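Local coordinates for chitinase (Paenibacillus sp. FPU-7, PDB 5GZT), which probably hydrolyses internal beta-1,4 linkages between N-acetylglucosamine units of chitin and chitodextrins, acting as an endochitinase with two family 18 catalytic domains, at residues V692-I697 with I701-A706; S631-N636 with D710-V715; K957-L962 with Q1008-S1013; D601-A606 with Q680-P685. One frame throughout, in Å; residues are numbered along the deposited sequence.

Contact 1. Residues V692-I697 with I701-A706; sequences VTVSGI and ITYTVA. With FMT (formic acid), chain J.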
# COMPACT_ATOMS: atom_id res chain seq x y z
N VAL B 692 -32.42 1.76 -12.31
CA VAL B 692 -32.15 3.12 -12.74
C VAL B 692 -33.48 3.90 -12.78
O VAL B 692 -34.48 3.39 -13.38
CB VAL B 692 -31.55 3.12 -14.17
CG1 VAL B 692 -31.30 4.54 -14.66
CG2 VAL B 692 -30.19 2.41 -14.18
N THR B 693 -33.48 5.16 -12.31
CA THR B 693 -34.66 6.00 -12.53
C THR B 693 -34.29 7.19 -13.38
O THR B 693 -33.24 7.83 -13.16
CB THR B 693 -35.28 6.52 -11.22
OG1 THR B 693 -34.41 7.49 -10.68
CG2 THR B 693 -35.45 5.43 -10.18
N VAL B 694 -35.12 7.50 -14.36
CA VAL B 694 -34.86 8.60 -15.27
C VAL B 694 -36.05 9.57 -15.16
O VAL B 694 -37.17 9.14 -15.31
CB VAL B 694 -34.76 8.10 -16.73
CG1 VAL B 694 -34.45 9.29 -17.69
CG2 VAL B 694 -33.72 6.91 -16.81
N SER B 695 -35.80 10.86 -14.96
CA SER B 695 -36.90 11.83 -14.98
C SER B 695 -36.55 12.91 -16.02
O SER B 695 -35.36 13.19 -16.30
CB SER B 695 -37.02 12.49 -13.63
OG SER B 695 -35.92 13.30 -13.50
N GLY B 696 -37.61 13.47 -16.59
CA GLY B 696 -37.53 14.59 -17.47
C GLY B 696 -37.77 14.18 -18.90
O GLY B 696 -37.82 15.05 -19.73
N ILE B 697 -37.94 12.88 -19.23
CA ILE B 697 -38.18 12.51 -20.63
C ILE B 697 -39.61 12.97 -20.90
O ILE B 697 -40.45 12.74 -20.08
CB ILE B 697 -38.15 10.99 -20.83
CG1 ILE B 697 -36.76 10.38 -20.46
CG2 ILE B 697 -38.55 10.64 -22.24
CD1 ILE B 697 -35.67 10.77 -21.41
N ILE B 701 -43.13 9.94 -24.52
CA ILE B 701 -41.93 9.43 -25.13
C ILE B 701 -41.43 8.26 -24.28
O ILE B 701 -41.25 8.38 -23.09
CB ILE B 701 -40.85 10.46 -25.28
CG1 ILE B 701 -41.24 11.70 -26.08
CG2 ILE B 701 -39.64 9.81 -25.95
CD1 ILE B 701 -41.63 11.36 -27.47
N THR B 702 -41.29 7.10 -24.89
CA THR B 702 -40.83 5.92 -24.12
C THR B 702 -39.28 5.79 -24.11
O THR B 702 -38.59 6.36 -24.92
CB THR B 702 -41.47 4.66 -24.66
OG1 THR B 702 -41.10 4.52 -26.02
CG2 THR B 702 -42.98 4.82 -24.54
N TYR B 703 -38.76 5.12 -23.10
CA TYR B 703 -37.34 4.93 -23.02
C TYR B 703 -37.13 3.62 -22.31
O TYR B 703 -38.00 3.15 -21.58
CB TYR B 703 -36.69 6.06 -22.19
CG TYR B 703 -37.21 6.14 -20.78
CD1 TYR B 703 -38.34 6.90 -20.46
CD2 TYR B 703 -36.58 5.47 -19.76
CE1 TYR B 703 -38.83 6.97 -19.15
CE2 TYR B 703 -37.07 5.54 -18.45
CZ TYR B 703 -38.17 6.32 -18.18
OH TYR B 703 -38.64 6.36 -16.94
N THR B 704 -35.94 3.07 -22.46
CA THR B 704 -35.51 1.88 -21.67
C THR B 704 -34.10 2.14 -21.12
O THR B 704 -33.40 3.11 -21.60
CB THR B 704 -35.41 0.67 -22.62
OG1 THR B 704 -34.52 0.98 -23.68
CG2 THR B 704 -36.72 0.30 -23.28
N VAL B 705 -33.68 1.40 -20.09
CA VAL B 705 -32.34 1.52 -19.59
C VAL B 705 -31.67 0.14 -19.74
O VAL B 705 -32.35 -0.85 -19.65
CB VAL B 705 -32.27 1.98 -18.15
CG1 VAL B 705 -33.02 3.29 -18.01
CG2 VAL B 705 -32.87 0.93 -17.24
N ALA B 706 -30.36 0.12 -20.00
CA ALA B 706 -29.61 -1.11 -20.17
C ALA B 706 -28.16 -0.74 -19.91
O ALA B 706 -27.77 0.46 -19.70
CB ALA B 706 -29.79 -1.71 -21.59
C FMT J . -38.07 5.51 -14.07
O1 FMT J . -37.13 5.32 -14.90
O2 FMT J . -38.26 4.80 -12.91
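V692, V694 and I697 face I701, Y703 and V705 across the interior of the immunoglobulin-like beta sandwich. Strand 692-695 is an edge of one sheet and strand 703-707 an edge of the other, their short axes 8.5 Å apart and roughly antiparallel at 147°. At one end V705 CG1 sits 3.9 Å from V694 CG2 and 4.0 Å from V692 CG1, while its CG2 faces V692 CB; in both pairs the side chains pass each other in opposite senses. The Y703 ring stands up from its strand because CG lies between the backbone N and the carbonyl carbon (chi1 60°). Two neighbours approach obliquely from the same side of the ring: I697 CG1 lies 3.8 Å from Y703 CD1, and V694 CB comes near Y703 CE2, closer to the hydroxyl. I697 crosses I701 at about a right angle where the chain turns between the two sheets, with its CG2 methyl 3.8 Å from I701 CB. The tip of the tyrosine reaches the opposite strand through a formic acid molecule, probably from the crystallisation liquor, whose O1 lies at the ring edge and accepts from Y703 OH at 2.7 Å and from V694 N at 3.0 Å.

Contact 2. Residues S631-N636 with D710-V715; sequences SHELAN and DHRNAV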
# COMPACT_ATOMS: atom_id res chain seq x y z
N SER B 631 -7.50 6.40 -16.04
CA SER B 631 -7.87 7.14 -14.84
C SER B 631 -7.31 6.54 -13.55
O SER B 631 -7.63 7.06 -12.50
CB SER B 631 -9.42 7.21 -14.74
OG SER B 631 -9.95 5.94 -14.31
N HIS B 632 -6.52 5.47 -13.63
CA HIS B 632 -6.09 4.69 -12.48
C HIS B 632 -7.24 4.14 -11.71
O HIS B 632 -7.25 4.32 -10.48
CB HIS B 632 -5.25 5.64 -11.54
CG HIS B 632 -4.10 6.29 -12.25
ND1 HIS B 632 -2.99 5.58 -12.65
CD2 HIS B 632 -3.92 7.56 -12.68
CE1 HIS B 632 -2.14 6.39 -13.26
NE2 HIS B 632 -2.67 7.60 -13.27
N GLU B 633 -8.26 3.56 -12.35
CA GLU B 633 -9.44 3.26 -11.57
C GLU B 633 -9.22 2.19 -10.47
O GLU B 633 -9.96 2.21 -9.49
CB GLU B 633 -10.69 2.91 -12.41
CG GLU B 633 -10.71 1.59 -13.10
CD GLU B 633 -11.88 1.41 -14.03
OE1 GLU B 633 -12.79 2.22 -13.94
OE2 GLU B 633 -11.89 0.44 -14.81
N LEU B 634 -8.34 1.24 -10.70
CA LEU B 634 -8.08 0.21 -9.69
C LEU B 634 -7.36 0.77 -8.47
O LEU B 634 -7.81 0.54 -7.31
CB LEU B 634 -7.34 -1.01 -10.26
CG LEU B 634 -8.11 -1.74 -11.43
CD1 LEU B 634 -7.42 -2.99 -11.82
CD2 LEU B 634 -9.55 -2.10 -11.10
N ALA B 635 -6.28 1.47 -8.70
CA ALA B 635 -5.63 2.21 -7.61
C ALA B 635 -6.58 3.11 -6.88
O ALA B 635 -6.62 3.05 -5.66
CB ALA B 635 -4.44 2.99 -8.12
N ASN B 636 -7.43 3.88 -7.58
CA ASN B 636 -8.33 4.78 -6.88
C ASN B 636 -9.39 4.06 -6.06
O ASN B 636 -9.83 4.55 -4.97
CB ASN B 636 -9.07 5.71 -7.85
CG ASN B 636 -8.15 6.68 -8.54
OD1 ASN B 636 -7.00 6.90 -8.14
ND2 ASN B 636 -8.63 7.21 -9.67
N ASP B 710 -20.15 -1.74 -25.62
CA ASP B 710 -18.80 -1.21 -25.77
C ASP B 710 -18.31 -0.34 -24.63
O ASP B 710 -17.38 0.44 -24.81
CB ASP B 710 -18.62 -0.47 -27.10
CG ASP B 710 -18.74 -1.42 -28.26
OD1 ASP B 710 -18.32 -2.60 -28.16
OD2 ASP B 710 -19.25 -1.03 -29.28
N HIS B 711 -18.93 -0.46 -23.48
CA HIS B 711 -18.43 0.11 -22.25
C HIS B 711 -18.40 -0.98 -21.17
O HIS B 711 -19.30 -1.82 -21.08
CB HIS B 711 -19.34 1.24 -21.80
CG HIS B 711 -19.21 2.45 -22.63
ND1 HIS B 711 -19.96 2.69 -23.76
CD2 HIS B 711 -18.36 3.47 -22.52
CE1 HIS B 711 -19.57 3.81 -24.33
NE2 HIS B 711 -18.64 4.34 -23.55
N ARG B 712 -17.43 -0.86 -20.28
CA ARG B 712 -17.30 -1.83 -19.23
C ARG B 712 -18.29 -1.61 -18.10
O ARG B 712 -18.64 -2.59 -17.38
CB ARG B 712 -15.88 -1.81 -18.64
CG ARG B 712 -15.43 -0.52 -17.97
CD ARG B 712 -13.91 -0.47 -17.88
NE ARG B 712 -13.39 0.63 -17.11
CZ ARG B 712 -13.39 1.92 -17.57
NH1 ARG B 712 -13.86 2.22 -18.74
NH2 ARG B 712 -12.90 2.93 -16.87
N ASN B 713 -18.72 -0.37 -17.89
CA ASN B 713 -19.49 -0.06 -16.64
C ASN B 713 -20.31 1.22 -16.79
O ASN B 713 -20.07 2.19 -16.08
CB ASN B 713 -18.45 0.05 -15.56
CG ASN B 713 -19.02 0.24 -14.19
OD1 ASN B 713 -20.13 -0.07 -13.95
ND2 ASN B 713 -18.21 0.82 -13.26
N ALA B 714 -21.22 1.25 -17.76
CA ALA B 714 -21.97 2.46 -18.09
C ALA B 714 -23.42 2.13 -18.34
O ALA B 714 -23.72 1.13 -18.93
CB ALA B 714 -21.38 3.16 -19.34
N VAL B 715 -24.30 2.99 -17.90
CA VAL B 715 -25.68 2.92 -18.19
C VAL B 715 -25.98 3.58 -19.50
O VAL B 715 -25.48 4.65 -19.76
CB VAL B 715 -26.48 3.71 -17.10
CG1 VAL B 715 -27.96 3.81 -17.47
CG2 VAL B 715 -26.35 2.99 -15.78
O HOH W 1 -15.47 1.28 -14.43
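E633 and R712 make a surface salt bridge that ties the first turn of helix 633-642 to the loop leading into strand 714-723. The backbones stay well apart, 11.7 Å between E633 CA and N713 CA, and the gap is spanned by two extended side chains coming from opposite directions. R712 grips the carboxylate side-on, one nitrogen to each oxygen: NE gives to E633 OE2 at 2.8 Å and NH2 to E633 OE1 at 3.0 Å. The two bonds are not equivalent. OE2 lies in the guanidinium plane and is met on its syn side; the carboxylate and guanidinium planes are 53° apart, and OE1 is met from well above the carboxylate plane. In the fold this joins two domains: the helix follows strand 619-623 of the first family 18 TIM barrel, and the loop belongs to the immunoglobulin-like domain. H632 is the N-cap residue of the helix, directly before E633. Y564 OH hydrogen-bonds to E633 OE2 as well, so that oxygen has partners on both the barrel side and the immunoglobulin side, and the R712 side chain also touches V568 and I572 of the barrel domain. A water extends the link, donating to E633 OE1 at 2.9 Å and accepting from N713 ND2 at 3.0 Å.

Contact 3. Residues K957-L962 with Q1008-S1013; sequences KIHQYL and QGVPAS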
# COMPACT_ATOMS: atom_id res chain seq x y z
N LYS B 957 -28.84 26.94 -5.87
CA LYS B 957 -30.06 27.70 -5.70
C LYS B 957 -30.21 28.73 -6.83
O LYS B 957 -31.30 29.27 -6.96
CB LYS B 957 -30.10 28.48 -4.36
CG LYS B 957 -30.08 27.57 -3.11
CD LYS B 957 -29.98 28.39 -1.84
CE LYS B 957 -29.81 27.51 -0.61
NZ LYS B 957 -29.67 28.39 0.62
N ILE B 958 -29.15 29.01 -7.58
CA ILE B 958 -29.26 30.12 -8.54
C ILE B 958 -29.59 29.72 -9.98
O ILE B 958 -30.10 30.56 -10.73
CB ILE B 958 -28.09 31.03 -8.51
CG1 ILE B 958 -26.86 30.34 -8.96
CG2 ILE B 958 -27.90 31.66 -7.12
CD1 ILE B 958 -25.72 31.31 -9.04
N HIS B 959 -29.29 28.46 -10.34
CA HIS B 959 -29.47 27.98 -11.71
C HIS B 959 -30.82 28.11 -12.22
O HIS B 959 -30.98 28.44 -13.41
CB HIS B 959 -28.86 26.58 -12.04
CG HIS B 959 -29.49 25.46 -11.30
ND1 HIS B 959 -30.68 24.89 -11.68
CD2 HIS B 959 -29.09 24.81 -10.19
CE1 HIS B 959 -31.02 23.96 -10.80
NE2 HIS B 959 -30.03 23.86 -9.91
N GLN B 960 -31.80 28.00 -11.34
CA GLN B 960 -33.18 28.19 -11.74
C GLN B 960 -33.52 29.57 -12.35
O GLN B 960 -34.43 29.63 -13.08
CB GLN B 960 -34.18 28.00 -10.56
CG GLN B 960 -33.95 29.01 -9.44
CD GLN B 960 -34.83 28.70 -8.17
OE1 GLN B 960 -34.33 28.42 -7.10
NE2 GLN B 960 -36.07 28.72 -8.34
N TYR B 961 -32.81 30.62 -11.97
CA TYR B 961 -33.06 31.99 -12.48
C TYR B 961 -32.32 32.29 -13.79
O TYR B 961 -32.54 33.36 -14.31
CB TYR B 961 -32.53 32.94 -11.38
CG TYR B 961 -33.22 32.70 -10.02
CD1 TYR B 961 -34.60 32.66 -9.90
CD2 TYR B 961 -32.47 32.48 -8.87
CE1 TYR B 961 -35.23 32.42 -8.67
CE2 TYR B 961 -33.10 32.22 -7.61
CZ TYR B 961 -34.45 32.21 -7.54
OH TYR B 961 -35.04 31.98 -6.31
N LEU B 962 -31.38 31.40 -14.20
CA LEU B 962 -30.42 31.64 -15.21
C LEU B 962 -30.66 30.88 -16.49
O LEU B 962 -31.06 29.72 -16.46
CB LEU B 962 -29.00 31.28 -14.74
CG LEU B 962 -28.57 32.16 -13.52
CD1 LEU B 962 -27.20 31.71 -13.07
CD2 LEU B 962 -28.57 33.62 -13.82
N GLN B 1008 -22.53 20.06 -7.61
CA GLN B 1008 -23.33 20.97 -6.81
C GLN B 1008 -24.79 21.01 -7.18
O GLN B 1008 -25.55 21.63 -6.49
CB GLN B 1008 -22.81 22.42 -6.92
CG GLN B 1008 -21.44 22.70 -6.44
CD GLN B 1008 -21.37 22.57 -4.93
OE1 GLN B 1008 -21.94 23.36 -4.19
NE2 GLN B 1008 -20.70 21.54 -4.49
N GLY B 1009 -25.18 20.37 -8.28
CA GLY B 1009 -26.54 20.20 -8.74
C GLY B 1009 -26.88 21.03 -9.99
O GLY B 1009 -27.99 20.97 -10.48
N VAL B 1010 -25.93 21.71 -10.57
CA VAL B 1010 -26.28 22.55 -11.73
C VAL B 1010 -26.51 21.64 -12.93
O VAL B 1010 -25.65 20.79 -13.23
CB VAL B 1010 -25.20 23.54 -12.06
CG1 VAL B 1010 -25.50 24.35 -13.29
CG2 VAL B 1010 -24.87 24.47 -10.90
N PRO B 1011 -27.61 21.82 -13.63
CA PRO B 1011 -27.85 21.00 -14.85
C PRO B 1011 -26.82 21.31 -15.90
O PRO B 1011 -26.35 22.48 -16.01
CB PRO B 1011 -29.24 21.42 -15.32
CG PRO B 1011 -29.61 22.65 -14.52
CD PRO B 1011 -28.70 22.77 -13.35
N ALA B 1012 -26.40 20.25 -16.61
CA ALA B 1012 -25.49 20.37 -17.77
C ALA B 1012 -25.94 21.45 -18.75
O ALA B 1012 -25.14 22.21 -19.26
CB ALA B 1012 -25.36 19.02 -18.48
N SER B 1013 -27.23 21.55 -18.95
CA SER B 1013 -27.77 22.45 -19.93
C SER B 1013 -27.79 23.95 -19.45
O SER B 1013 -28.24 24.81 -20.16
CB SER B 1013 -29.11 21.97 -20.44
OG SER B 1013 -30.10 21.93 -19.42
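H959 lays one face of its imidazole against P1011 in the second family 18 TIM barrel, where the turns leading into the adjacent parallel strands 964-967 and 1015-1020 come together. The tight part is a CH-pi contact: P1011 CD sits almost squarely over the ring, 3.4 Å from its centroid and 14° off the normal, and comes within 3.3 Å of H959 ND1. The ring reaches this place with CG between the backbone N and the carbonyl carbon (chi1 66°), which swings it out from the short 3-10 turn 959-961. A hydrogen bond between H959 NE2 and D956 OD1 helps fix how the ring is turned.

Elsewhere the fit is looser. V1010 offers mainly its backbone, with CA 3.9 Å from H959 CD2, and its CG1 methyl stays 4.2 Å from H959 CB. V1010 and H959 are both backed by M965 from the barrel strand. P1011 and V1010 are buried, whereas H959 and G1009 keep some exposure to solvent. G1009 is the first residue to leave the helical path after helix 998-1007, in a Schellman motif with positive phi (108°), and the chain then runs on through V1010 and P1011. Its carbonyl oxygen accepts from R735 NH2 of the immunoglobulin-like domain, while H959 NE2 stands 3.6 Å from that same G1009 O.

Contact 4. Residues D601-A606 with Q680-P685; sequences DTASAA and QGTLKP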
# COMPACT_ATOMS: atom_id res chain seq x y z
N ASP B 601 -11.10 -6.24 -11.22
CA ASP B 601 -11.75 -4.99 -11.69
C ASP B 601 -12.16 -4.20 -10.45
O ASP B 601 -11.67 -4.47 -9.32
CB ASP B 601 -12.90 -5.32 -12.66
CG ASP B 601 -14.18 -5.81 -11.97
OD1 ASP B 601 -14.13 -6.11 -10.73
OD2 ASP B 601 -15.23 -6.00 -12.72
N THR B 602 -13.06 -3.23 -10.66
CA THR B 602 -13.43 -2.35 -9.67
C THR B 602 -14.19 -3.07 -8.58
O THR B 602 -14.10 -2.68 -7.37
CB THR B 602 -14.24 -1.20 -10.25
OG1 THR B 602 -15.27 -1.70 -11.04
CG2 THR B 602 -13.38 -0.32 -11.12
N ALA B 603 -15.04 -3.98 -8.99
CA ALA B 603 -15.83 -4.73 -8.01
C ALA B 603 -15.00 -5.73 -7.15
O ALA B 603 -15.19 -5.79 -5.93
CB ALA B 603 -16.99 -5.47 -8.72
N SER B 604 -14.11 -6.50 -7.78
CA SER B 604 -13.28 -7.46 -7.07
C SER B 604 -12.33 -6.69 -6.15
O SER B 604 -12.12 -7.15 -5.00
CB SER B 604 -12.54 -8.46 -7.98
OG SER B 604 -11.50 -7.85 -8.70
N ALA B 605 -11.79 -5.54 -6.59
CA ALA B 605 -11.01 -4.71 -5.73
C ALA B 605 -11.81 -4.27 -4.49
O ALA B 605 -11.25 -4.31 -3.38
CB ALA B 605 -10.38 -3.53 -6.41
N ALA B 606 -13.09 -3.96 -4.64
CA ALA B 606 -13.88 -3.54 -3.47
C ALA B 606 -14.15 -4.72 -2.52
O ALA B 606 -13.99 -4.55 -1.36
CB ALA B 606 -15.19 -2.90 -3.85
N GLN B 680 -17.88 5.28 -9.55
CA GLN B 680 -17.77 4.62 -8.25
C GLN B 680 -18.87 3.59 -8.21
O GLN B 680 -20.01 3.95 -8.48
CB GLN B 680 -17.78 5.64 -7.12
CG GLN B 680 -17.75 4.98 -5.77
CD GLN B 680 -17.33 5.90 -4.63
OE1 GLN B 680 -18.18 6.54 -3.98
NE2 GLN B 680 -16.02 5.92 -4.35
N GLY B 681 -18.53 2.31 -7.95
CA GLY B 681 -19.52 1.23 -8.08
C GLY B 681 -19.39 0.56 -9.42
O GLY B 681 -18.91 1.18 -10.38
N THR B 682 -19.88 -0.68 -9.51
CA THR B 682 -19.76 -1.50 -10.69
C THR B 682 -21.08 -2.09 -11.02
O THR B 682 -21.57 -2.91 -10.26
CB THR B 682 -18.69 -2.60 -10.44
OG1 THR B 682 -17.50 -2.00 -9.81
CG2 THR B 682 -18.35 -3.28 -11.69
N LEU B 683 -21.65 -1.78 -12.20
CA LEU B 683 -22.90 -2.36 -12.60
C LEU B 683 -22.78 -3.90 -12.69
O LEU B 683 -21.76 -4.45 -13.10
CB LEU B 683 -23.39 -1.86 -13.96
CG LEU B 683 -23.56 -0.34 -14.18
CD1 LEU B 683 -23.89 -0.08 -15.62
CD2 LEU B 683 -24.66 0.12 -13.24
N LYS B 684 -23.88 -4.56 -12.32
CA LYS B 684 -24.15 -5.93 -12.77
C LYS B 684 -23.94 -5.97 -14.29
O LYS B 684 -24.30 -5.01 -15.03
CB LYS B 684 -25.57 -6.32 -12.44
CG LYS B 684 -25.85 -6.41 -10.93
CD LYS B 684 -27.33 -6.76 -10.64
CE LYS B 684 -28.22 -5.57 -10.80
NZ LYS B 684 -29.70 -5.83 -10.85
N PRO B 685 -23.47 -7.09 -14.78
CA PRO B 685 -23.28 -7.17 -16.21
C PRO B 685 -24.56 -6.86 -17.00
O PRO B 685 -24.47 -6.31 -18.12
CB PRO B 685 -22.78 -8.62 -16.42
CG PRO B 685 -22.14 -8.95 -15.12
CD PRO B 685 -22.84 -8.20 -14.04
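The capped N-terminus of helix 602-614, the helix that leads into strand 619-623 of the first TIM barrel, is where T602 and A603 meet T682 of the immunoglobulin-like domain. D601 and S604 form a capping box: S604 N gives to D601 OD1 at 3.0 Å, nearly straight at 170°, and D601 N gives to S604 OG in return. A603 N makes only a weak, bent bond to the same D601 OD1. On the domain boundary T682 comes in obliquely to T602, and their two hydroxyls lie 2.6 Å apart, OG1 to OG1, a short hydrogen bond. T682 OG1 points the right way because it stands opposite its own carbonyl carbon (chi1 -46°), which leaves CG2 to lie over the helix end, 3.9 Å from A603 CB. A603 CB also packs 3.8 Å from T682 CB. The backbone NH of A603 is 3.3 Å from T682 OG1, but the angle is too poor for a bond. E745 OE2 is the second hydrogen-bonding partner of T682 OG1, and T602 also touches E633 and T637 on the neighbouring helix. The buried T682 hydroxyl thus has a partner in each domain, T602 in the barrel and E745 on its own side, so the polar group is satisfied within the boundary by being shared between the two.

Along the chain contacts 2 and 4 cross, their segments alternating between the first barrel and the immunoglobulin-like domain; contact 1 is nested inside the loop closed by contact 2, and contact 3 comes last, within the second barrel. Contacts 2 and 4 have centres 8 Å apart and meet directly, N713 probably hydrogen-bonding through its side chain to L683 N and G681 O, so they form one boundary between barrel and sandwich. Contact 1 lies 23 Å from each, centre to centre, and shares a sheet with contact 2 through neighbouring strands 703-707 and 714-723. Contact 3 is 21 Å from contact 1. R735 of the sandwich hydrogen-bonds to G1009 O of contact 3, so the sandwich borders both barrels.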